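PDB 3RQB: acyl-CoA thioesterase from Alicyclobacillus acidocaldarius subsp. acidocaldarius, which probably hydrolyses the thioester bond of acyl-CoA substrates, although its function in this organism is not established. Local coordinates for residues T9-D14 with A31-M36; M53-R58 with A82-T87. All coordinates share one frame; numbering follows the deposited sequence.

Interaction 1: residues T9-D14 with A31-M36; sequences THAFDD and AEYYNM
Phe-12, in the first turn of a short helix, faces Tyr-33 in a loop, with the backbones well separated: the CA atoms of Phe-12 and Tyr-33 lie 9.0 Å apart. One long side chain spans that gap. Tyr-33 reaches across and sets its hydroxyl against the start of the helix, where OH lies 3.6 Å from the CA of Phe-12 and 3.8 Å from the CB of Phe-12. The same hydroxyl sits at the edge of the Phe-12 ring, near its plane, so the two aromatic residues meet without stacking. The backbone N of Phe-12 lies in turn at the edge of the Tyr-33 ring, near its plane. Beside it the methyl group of Ala-11 touches the tyrosine ring, CB of Ala-11 being 4.3 Å from CE2 of Tyr-33. The meeting is therefore one of van der Waals contact, small in area but largely buried. With CG anti to the backbone N (chi1 180°), the Phe-12 ring extends away from its own backbone, toward the helices that pack on it, while the tyrosine hydroxyl stays near CA and CB. Trp-149 stacks on the ring of Tyr-33 and also touches Ala-11, while Phe-12 packs between helix 41-53, at Ile-43 and Ala-46, and the alanines of helix 182-188; Tyr-33 likewise rests on Ile-43, so the N-terminal helix and the loop after strand 25-28 share helix 41-53 as a common support.

Interaction 2: residues M53-R58 with A82-T87; sequences MSHPER and AVPVRT
The imidazole of His-55 lies against the strand at Ala-82 and Pro-84, and its outer atoms do the touching. CD2 of His-55 comes within 3.2 Å of the carbonyl O of Ala-82, while NE2 of His-55 is 3.5 Å from CD of Pro-84. Although NE2 is also near that carbonyl, the angle is poor for a hydrogen bond, so the ring's meeting with the strand is a matter of van der Waals packing. CE1 of His-55 meets CG of Pro-84 at 3.6 Å, the two side chains crossing at about a right angle. Glu-57 adds a flank with its aliphatic part: CG of Glu-57 lies 4.0 Å from CG of Pro-84.

What positions the histidine is its own loop. With CG anti to the backbone N (chi1 -157°), the ring swings back so that ND1 of His-55 accepts the backbone N-H of Glu-57 at 3.1 Å. This donor lies nearly in the ring plane, and the N-H...N angle of 157° makes a fairly straight bond that helps fix the rotation of the ring. Replacing the histidine with alanine is likely to leave the N-H of Glu-57 without this acceptor and to open a gap beside Pro-84. Farther out, NH1 of Arg-58 returns to the carbonyl O of Met-53 at 2.8 Å, tying the two ends of the loop together.

On the strand, Pro-84 is the centre of an inverse gamma turn, and Val-85 and Arg-86 both face His-93 in a classic beta bulge. The arrangement joins the exit of the long helix of an N-terminal hot dog domain to the irregular end of strand 77-87.

Along the chain the two interactions come in series, 9-14 with 31-36 closing before 53-58 with 82-87 begins. Their centres are 25 Å apart and their nearest atoms about 9 Å apart, so they do not touch. Helix 41-53 relates them: interaction 1 packs against its side, whereas interaction 2 involves the loop that leaves its C-terminal end. Interaction 1 also draws in helix 182-188 and Trp-149 from the second half of the chain, whereas interaction 2 stays within the N-terminal half. Helix 41-53 is thus flanked at one side by contacts to the second half of the chain, while the loop at its C-terminal end packs on strand 77-87, which reaches the second subunit through Arg-86.

Interaction 1: residues T9-D14 with A31-M36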
ATOM      1  N   THR B   9     -12.687  10.232 -28.808  1.00 87.58           N
ATOM      2  CA  THR B   9     -12.340   9.971 -27.420  1.00 83.53           C
ATOM      3  C   THR B   9     -11.957   8.514 -27.222  1.00 70.88           C
ATOM      4  O   THR B   9     -12.715   7.604 -27.574  1.00 60.57           O
ATOM      5  CB  THR B   9     -13.511  10.272 -26.481  1.00 92.27           C
ATOM      6  OG1 THR B   9     -14.717   9.725 -27.040  1.00100.69           O
ATOM      7  CG2 THR B   9     -13.662  11.773 -26.278  1.00 87.79           C
ATOM      8  N   HIS B  10     -10.777   8.299 -26.655  1.00 69.94           N
ATOM      9  CA  HIS B  10     -10.389   6.971 -26.204  1.00 67.35           C
ATOM     10  C   HIS B  10     -11.266   6.609 -25.014  1.00 65.10           C
ATOM     11  O   HIS B  10     -11.546   7.454 -24.160  1.00 65.20           O
ATOM     12  CB  HIS B  10      -8.919   6.937 -25.791  1.00 64.96           C
ATOM     13  CG  HIS B  10      -8.427   5.570 -25.435  1.00 68.45           C
ATOM     14  ND1 HIS B  10      -7.557   4.857 -26.234  1.00 70.22           N
ATOM     15  CD2 HIS B  10      -8.691   4.776 -24.370  1.00 68.56           C
ATOM     16  CE1 HIS B  10      -7.303   3.687 -25.674  1.00 63.43           C
ATOM     17  NE2 HIS B  10      -7.978   3.613 -24.541  1.00 62.01           N
ATOM     18  N   ALA B  11     -11.692   5.354 -24.958  1.00 61.35           N
ATOM     19  CA  ALA B  11     -12.596   4.895 -23.909  1.00 63.24           C
ATOM     20  C   ALA B  11     -12.110   5.315 -22.536  1.00 63.98           C
ATOM     21  O   ALA B  11     -12.865   5.872 -21.743  1.00 63.99           O
ATOM     22  CB  ALA B  11     -12.727   3.389 -23.960  1.00 68.51           C
ATOM     23  N   PHE B  12     -10.841   5.041 -22.264  1.00 63.15           N
ATOM     24  CA  PHE B  12     -10.228   5.402 -20.998  1.00 60.84           C
ATOM     25  C   PHE B  12     -10.451   6.874 -20.659  1.00 62.97           C
ATOM     26  O   PHE B  12     -10.936   7.204 -19.572  1.00 64.70           O
ATOM     27  CB  PHE B  12      -8.730   5.113 -21.048  1.00 60.05           C
ATOM     28  CG  PHE B  12      -8.008   5.458 -19.781  1.00 60.33           C
ATOM     29  CD1 PHE B  12      -7.611   6.760 -19.525  1.00 60.44           C
ATOM     30  CD2 PHE B  12      -7.732   4.483 -18.839  1.00 62.30           C
ATOM     31  CE1 PHE B  12      -6.948   7.079 -18.355  1.00 61.56           C
ATOM     32  CE2 PHE B  12      -7.068   4.798 -17.665  1.00 64.63           C
ATOM     33  CZ  PHE B  12      -6.675   6.096 -17.422  1.00 62.74           C
ATOM     34  N   ASP B  13     -10.089   7.758 -21.581  1.00 59.01           N
ATOM     35  CA  ASP B  13     -10.285   9.184 -21.361  1.00 61.01           C
ATOM     36  C   ASP B  13     -11.773   9.487 -21.217  1.00 54.49           C
ATOM     37  O   ASP B  13     -12.177  10.490 -20.618  1.00 45.12           O
ATOM     38  CB  ASP B  13      -9.673   9.982 -22.512  1.00 62.99           C
ATOM     39  CG  ASP B  13      -8.189   9.755 -22.634  1.00 63.54           C
ATOM     40  OD1 ASP B  13      -7.532   9.661 -21.580  1.00 63.42           O
ATOM     41  OD2 ASP B  13      -7.677   9.659 -23.767  1.00 64.06           O
ATOM     42  N   ASP B  14     -12.586   8.601 -21.775  1.00 55.88           N
ATOM     43  CA  ASP B  14     -14.024   8.749 -21.715  1.00 62.46           C
ATOM     44  C   ASP B  14     -14.531   8.388 -20.320  1.00 57.18           C
ATOM     45  O   ASP B  14     -15.337   9.101 -19.741  1.00 58.67           O
ATOM     46  CB  ASP B  14     -14.679   7.876 -22.782  1.00 78.13           C
ATOM     47  CG  ASP B  14     -15.973   8.461 -23.301  1.00 93.83           C
ATOM     48  OD1 ASP B  14     -17.044   7.897 -22.985  1.00100.08           O
ATOM     49  OD2 ASP B  14     -15.916   9.488 -24.015  1.00 97.45           O
ATOM     50  N   ALA B  31     -20.572   1.885 -17.965  1.00 65.93           N
ATOM     51  CA  ALA B  31     -21.009   0.501 -17.885  1.00 62.29           C
ATOM     52  C   ALA B  31     -20.075  -0.408 -18.677  1.00 64.81           C
ATOM     53  O   ALA B  31     -20.032  -1.622 -18.447  1.00 64.44           O
ATOM     54  CB  ALA B  31     -22.424   0.373 -18.379  1.00 58.35           C
ATOM     55  N   GLU B  32     -19.328   0.187 -19.609  1.00 63.59           N
ATOM     56  CA  GLU B  32     -18.400  -0.567 -20.455  1.00 63.60           C
ATOM     57  C   GLU B  32     -17.150  -1.035 -19.685  1.00 54.81           C
ATOM     58  O   GLU B  32     -16.449  -1.952 -20.115  1.00 46.14           O
ATOM     59  CB  GLU B  32     -18.016   0.236 -21.710  1.00 69.54           C
ATOM     60  CG  GLU B  32     -19.195   0.622 -22.632  1.00 75.12           C
ATOM     61  CD  GLU B  32     -19.922   1.898 -22.199  1.00 82.53           C
ATOM     62  OE1 GLU B  32     -20.965   2.244 -22.806  1.00 86.46           O
ATOM     63  OE2 GLU B  32     -19.446   2.562 -21.256  1.00 84.86           O
ATOM     64  N   TYR B  33     -16.878  -0.394 -18.551  1.00 55.63           N
ATOM     65  CA  TYR B  33     -15.797  -0.819 -17.655  1.00 57.60           C
ATOM     66  C   TYR B  33     -16.250  -1.738 -16.523  1.00 62.74           C
ATOM     67  O   TYR B  33     -15.488  -2.030 -15.600  1.00 70.30           O
ATOM     68  CB  TYR B  33     -14.990   0.364 -17.123  1.00 56.24           C
ATOM     69  CG  TYR B  33     -13.829   0.749 -18.019  1.00 64.13           C
ATOM     70  CD1 TYR B  33     -12.567   0.189 -17.836  1.00 67.34           C
ATOM     71  CD2 TYR B  33     -13.996   1.671 -19.053  1.00 70.79           C
ATOM     72  CE1 TYR B  33     -11.500   0.542 -18.652  1.00 73.27           C
ATOM     73  CE2 TYR B  33     -12.938   2.034 -19.875  1.00 75.08           C
ATOM     74  CZ  TYR B  33     -11.693   1.467 -19.672  1.00 78.92           C
ATOM     75  OH  TYR B  33     -10.638   1.829 -20.486  1.00 82.82           O
ATOM     76  N   TYR B  34     -17.508  -2.148 -16.564  1.00 58.31           N
ATOM     77  CA  TYR B  34     -18.037  -2.993 -15.509  1.00 57.68           C
ATOM     78  C   TYR B  34     -17.211  -4.263 -15.356  1.00 51.10           C
ATOM     79  O   TYR B  34     -16.649  -4.758 -16.336  1.00 48.50           O
ATOM     80  CB  TYR B  34     -19.485  -3.372 -15.787  1.00 67.33           C
ATOM     81  CG  TYR B  34     -20.169  -3.873 -14.544  1.00 79.32           C
ATOM     82  CD1 TYR B  34     -20.551  -2.986 -13.545  1.00 83.73           C
ATOM     83  CD2 TYR B  34     -20.412  -5.230 -14.352  1.00 84.75           C
ATOM     84  CE1 TYR B  34     -21.164  -3.423 -12.397  1.00 88.00           C
ATOM     85  CE2 TYR B  34     -21.031  -5.681 -13.200  1.00 88.83           C
ATOM     86  CZ  TYR B  34     -21.405  -4.767 -12.229  1.00 92.69           C
ATOM     87  OH  TYR B  34     -22.023  -5.182 -11.075  1.00 97.81           O
ATOM     88  N   ASN B  35     -17.127  -4.773 -14.128  1.00 41.16           N
ATOM     89  CA  ASN B  35     -16.432  -6.006 -13.915  1.00 47.29           C
ATOM     90  C   ASN B  35     -17.360  -7.076 -13.359  1.00 56.43           C
ATOM     91  O   ASN B  35     -17.891  -7.882 -14.117  1.00 66.14           O
ATOM     92  CB  ASN B  35     -15.289  -5.741 -12.922  1.00 51.85           C
ATOM     93  CG  ASN B  35     -14.356  -6.917 -12.782  1.00 54.76           C
ATOM     94  OD1 ASN B  35     -13.798  -7.405 -13.765  1.00 54.29           O
ATOM     95  ND2 ASN B  35     -14.156  -7.362 -11.555  1.00 57.92           N
HETATM   96  N   MSE B  36     -17.616  -7.041 -12.057  1.00 56.13           N
HETATM   97  CA  MSE B  36     -18.694  -7.813 -11.454  1.00 58.42           C
HETATM   98  C   MSE B  36     -19.055  -7.010 -10.247  1.00 64.23           C
HETATM   99  O   MSE B  36     -18.174  -6.391  -9.658  1.00 69.94           O
HETATM  100  CB  MSE B  36     -18.230  -9.187 -10.985  1.00 54.04           C
HETATM  101  CG  MSE B  36     -17.215  -9.853 -11.873  1.00 57.18           C
HETATM  102 SE   MSE B  36     -17.233 -11.793 -11.729  0.59 72.63          SE
HETATM  103  CE  MSE B  36     -15.491 -12.140 -12.547  1.00 54.00           C
TER

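Interaction 2: residues M53-R58 with A82-T87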
HETATM    1  N   MSE B  53      -5.087  15.267  -9.917  1.00 39.87           N
HETATM    2  CA  MSE B  53      -4.310  15.785 -11.042  1.00 46.48           C
HETATM    3  C   MSE B  53      -4.929  17.044 -11.666  1.00 53.26           C
HETATM    4  O   MSE B  53      -4.227  18.014 -11.987  1.00 54.61           O
HETATM    5  CB  MSE B  53      -4.154  14.716 -12.105  1.00 41.84           C
HETATM    6  CG  MSE B  53      -3.242  13.597 -11.711  1.00 42.47           C
HETATM    7 SE   MSE B  53      -2.414  12.908 -13.309  0.47 79.54          SE
HETATM    8  CE  MSE B  53      -1.194  14.408 -13.629  1.00 44.59           C
ATOM      9  N   SER B  54      -6.249  17.016 -11.827  1.00 46.69           N
ATOM     10  CA  SER B  54      -6.989  18.117 -12.431  1.00 51.93           C
ATOM     11  C   SER B  54      -7.236  19.259 -11.453  1.00 59.08           C
ATOM     12  O   SER B  54      -7.718  20.332 -11.834  1.00 57.57           O
ATOM     13  CB  SER B  54      -8.320  17.613 -12.957  1.00 51.81           C
ATOM     14  OG  SER B  54      -8.154  16.354 -13.576  1.00 61.95           O
ATOM     15  N   HIS B  55      -6.917  19.023 -10.187  1.00 57.56           N
ATOM     16  CA  HIS B  55      -7.055  20.059  -9.189  1.00 53.41           C
ATOM     17  C   HIS B  55      -6.084  21.185  -9.511  1.00 59.05           C
ATOM     18  O   HIS B  55      -4.921  20.938  -9.846  1.00 60.78           O
ATOM     19  CB  HIS B  55      -6.785  19.497  -7.799  1.00 50.12           C
ATOM     20  CG  HIS B  55      -7.413  20.292  -6.701  1.00 51.22           C
ATOM     21  ND1 HIS B  55      -6.924  21.517  -6.293  1.00 55.53           N
ATOM     22  CD2 HIS B  55      -8.499  20.044  -5.931  1.00 45.19           C
ATOM     23  CE1 HIS B  55      -7.676  21.983  -5.311  1.00 53.07           C
ATOM     24  NE2 HIS B  55      -8.636  21.107  -5.073  1.00 52.69           N
ATOM     25  N   PRO B  56      -6.574  22.427  -9.433  1.00 60.00           N
ATOM     26  CA  PRO B  56      -5.828  23.662  -9.701  1.00 63.84           C
ATOM     27  C   PRO B  56      -4.641  23.859  -8.766  1.00 65.66           C
ATOM     28  O   PRO B  56      -3.597  24.374  -9.179  1.00 67.78           O
ATOM     29  CB  PRO B  56      -6.870  24.759  -9.453  1.00 63.66           C
ATOM     30  CG  PRO B  56      -7.949  24.108  -8.642  1.00 61.44           C
ATOM     31  CD  PRO B  56      -7.986  22.697  -9.117  1.00 56.84           C
ATOM     32  N   GLU B  57      -4.798  23.452  -7.512  1.00 63.33           N
ATOM     33  CA  GLU B  57      -3.739  23.640  -6.531  1.00 66.82           C
ATOM     34  C   GLU B  57      -2.648  22.625  -6.756  1.00 56.48           C
ATOM     35  O   GLU B  57      -1.536  22.773  -6.247  1.00 50.02           O
ATOM     36  CB  GLU B  57      -4.274  23.459  -5.114  1.00 78.94           C
ATOM     37  CG  GLU B  57      -5.521  24.252  -4.803  1.00 87.23           C
ATOM     38  CD  GLU B  57      -5.227  25.688  -4.437  1.00 91.56           C
ATOM     39  OE1 GLU B  57      -5.978  26.236  -3.603  1.00 94.56           O
ATOM     40  OE2 GLU B  57      -4.259  26.265  -4.984  1.00 92.47           O
ATOM     41  N   ARG B  58      -2.971  21.576  -7.506  1.00 52.86           N
ATOM     42  CA  ARG B  58      -2.034  20.472  -7.641  1.00 52.12           C
ATOM     43  C   ARG B  58      -0.724  20.882  -8.297  1.00 55.09           C
ATOM     44  O   ARG B  58      -0.686  21.542  -9.342  1.00 52.83           O
ATOM     45  CB  ARG B  58      -2.648  19.280  -8.361  1.00 44.82           C
ATOM     46  CG  ARG B  58      -1.619  18.466  -9.111  1.00 40.15           C
ATOM     47  CD  ARG B  58      -1.755  18.724 -10.588  1.00 41.20           C
ATOM     48  NE  ARG B  58      -0.654  18.158 -11.349  1.00 48.50           N
ATOM     49  CZ  ARG B  58      -0.698  17.956 -12.659  1.00 58.88           C
ATOM     50  NH1 ARG B  58      -1.791  18.263 -13.346  1.00 58.34           N
ATOM     51  NH2 ARG B  58       0.352  17.445 -13.282  1.00 66.41           N
ATOM     52  N   ALA B  82     -12.039  16.294  -3.817  1.00 53.67           N
ATOM     53  CA  ALA B  82     -10.592  16.113  -3.656  1.00 45.56           C
ATOM     54  C   ALA B  82      -9.889  17.291  -2.946  1.00 50.33           C
ATOM     55  O   ALA B  82      -9.767  18.373  -3.518  1.00 49.95           O
ATOM     56  CB  ALA B  82      -9.944  15.834  -5.013  1.00 31.24           C
ATOM     57  N   VAL B  83      -9.410  17.068  -1.715  1.00 56.28           N
ATOM     58  CA  VAL B  83      -8.737  18.120  -0.932  1.00 56.03           C
ATOM     59  C   VAL B  83      -7.213  18.068  -1.007  1.00 47.91           C
ATOM     60  O   VAL B  83      -6.605  17.028  -0.734  1.00 49.50           O
ATOM     61  CB  VAL B  83      -9.120  18.087   0.577  1.00 45.65           C
ATOM     62  CG1 VAL B  83      -8.437  19.229   1.322  1.00 46.21           C
ATOM     63  CG2 VAL B  83     -10.624  18.154   0.763  1.00 42.52           C
ATOM     64  N   PRO B  84      -6.598  19.200  -1.374  1.00 34.55           N
ATOM     65  CA  PRO B  84      -5.158  19.426  -1.262  1.00 38.18           C
ATOM     66  C   PRO B  84      -4.871  19.744   0.197  1.00 45.22           C
ATOM     67  O   PRO B  84      -4.791  20.889   0.631  1.00 54.00           O
ATOM     68  CB  PRO B  84      -4.924  20.639  -2.159  1.00 36.04           C
ATOM     69  CG  PRO B  84      -6.180  21.402  -2.036  1.00 42.01           C
ATOM     70  CD  PRO B  84      -7.288  20.368  -1.936  1.00 35.84           C
ATOM     71  N   VAL B  85      -4.766  18.668   0.952  1.00 43.17           N
ATOM     72  CA  VAL B  85      -4.624  18.678   2.397  1.00 48.60           C
ATOM     73  C   VAL B  85      -3.322  19.319   2.961  1.00 54.05           C
ATOM     74  O   VAL B  85      -3.333  20.000   3.992  1.00 49.77           O
ATOM     75  CB  VAL B  85      -4.812  17.219   2.873  1.00 47.37           C
ATOM     76  CG1 VAL B  85      -3.881  16.852   4.035  1.00 47.15           C
ATOM     77  CG2 VAL B  85      -6.289  16.967   3.158  1.00 42.68           C
ATOM     78  N   ARG B  86      -2.198  19.104   2.297  1.00 50.80           N
ATOM     79  CA  ARG B  86      -0.969  19.713   2.758  1.00 43.97           C
ATOM     80  C   ARG B  86      -0.133  20.058   1.555  1.00 47.19           C
ATOM     81  O   ARG B  86      -0.085  19.309   0.587  1.00 47.60           O
ATOM     82  CB  ARG B  86      -0.200  18.758   3.670  1.00 41.98           C
ATOM     83  CG  ARG B  86       0.946  19.421   4.389  1.00 45.66           C
ATOM     84  CD  ARG B  86       0.448  20.699   5.039  1.00 54.59           C
ATOM     85  NE  ARG B  86       1.543  21.498   5.570  1.00 60.71           N
ATOM     86  CZ  ARG B  86       2.070  21.336   6.779  1.00 55.96           C
ATOM     87  NH1 ARG B  86       1.598  20.404   7.592  1.00 50.16           N
ATOM     88  NH2 ARG B  86       3.067  22.113   7.173  1.00 57.05           N
ATOM     89  N   THR B  87       0.529  21.199   1.608  1.00 54.83           N
ATOM     90  CA  THR B  87       1.381  21.591   0.503  1.00 53.70           C
ATOM     91  C   THR B  87       2.736  22.076   1.018  1.00 60.49           C
ATOM     92  O   THR B  87       2.832  22.949   1.894  1.00 63.16           O
ATOM     93  CB  THR B  87       0.696  22.637  -0.393  1.00 46.94           C
ATOM     94  OG1 THR B  87      -0.670  22.258  -0.609  1.00 45.61           O
ATOM     95  CG2 THR B  87       1.391  22.702  -1.730  1.00 45.34           C
TER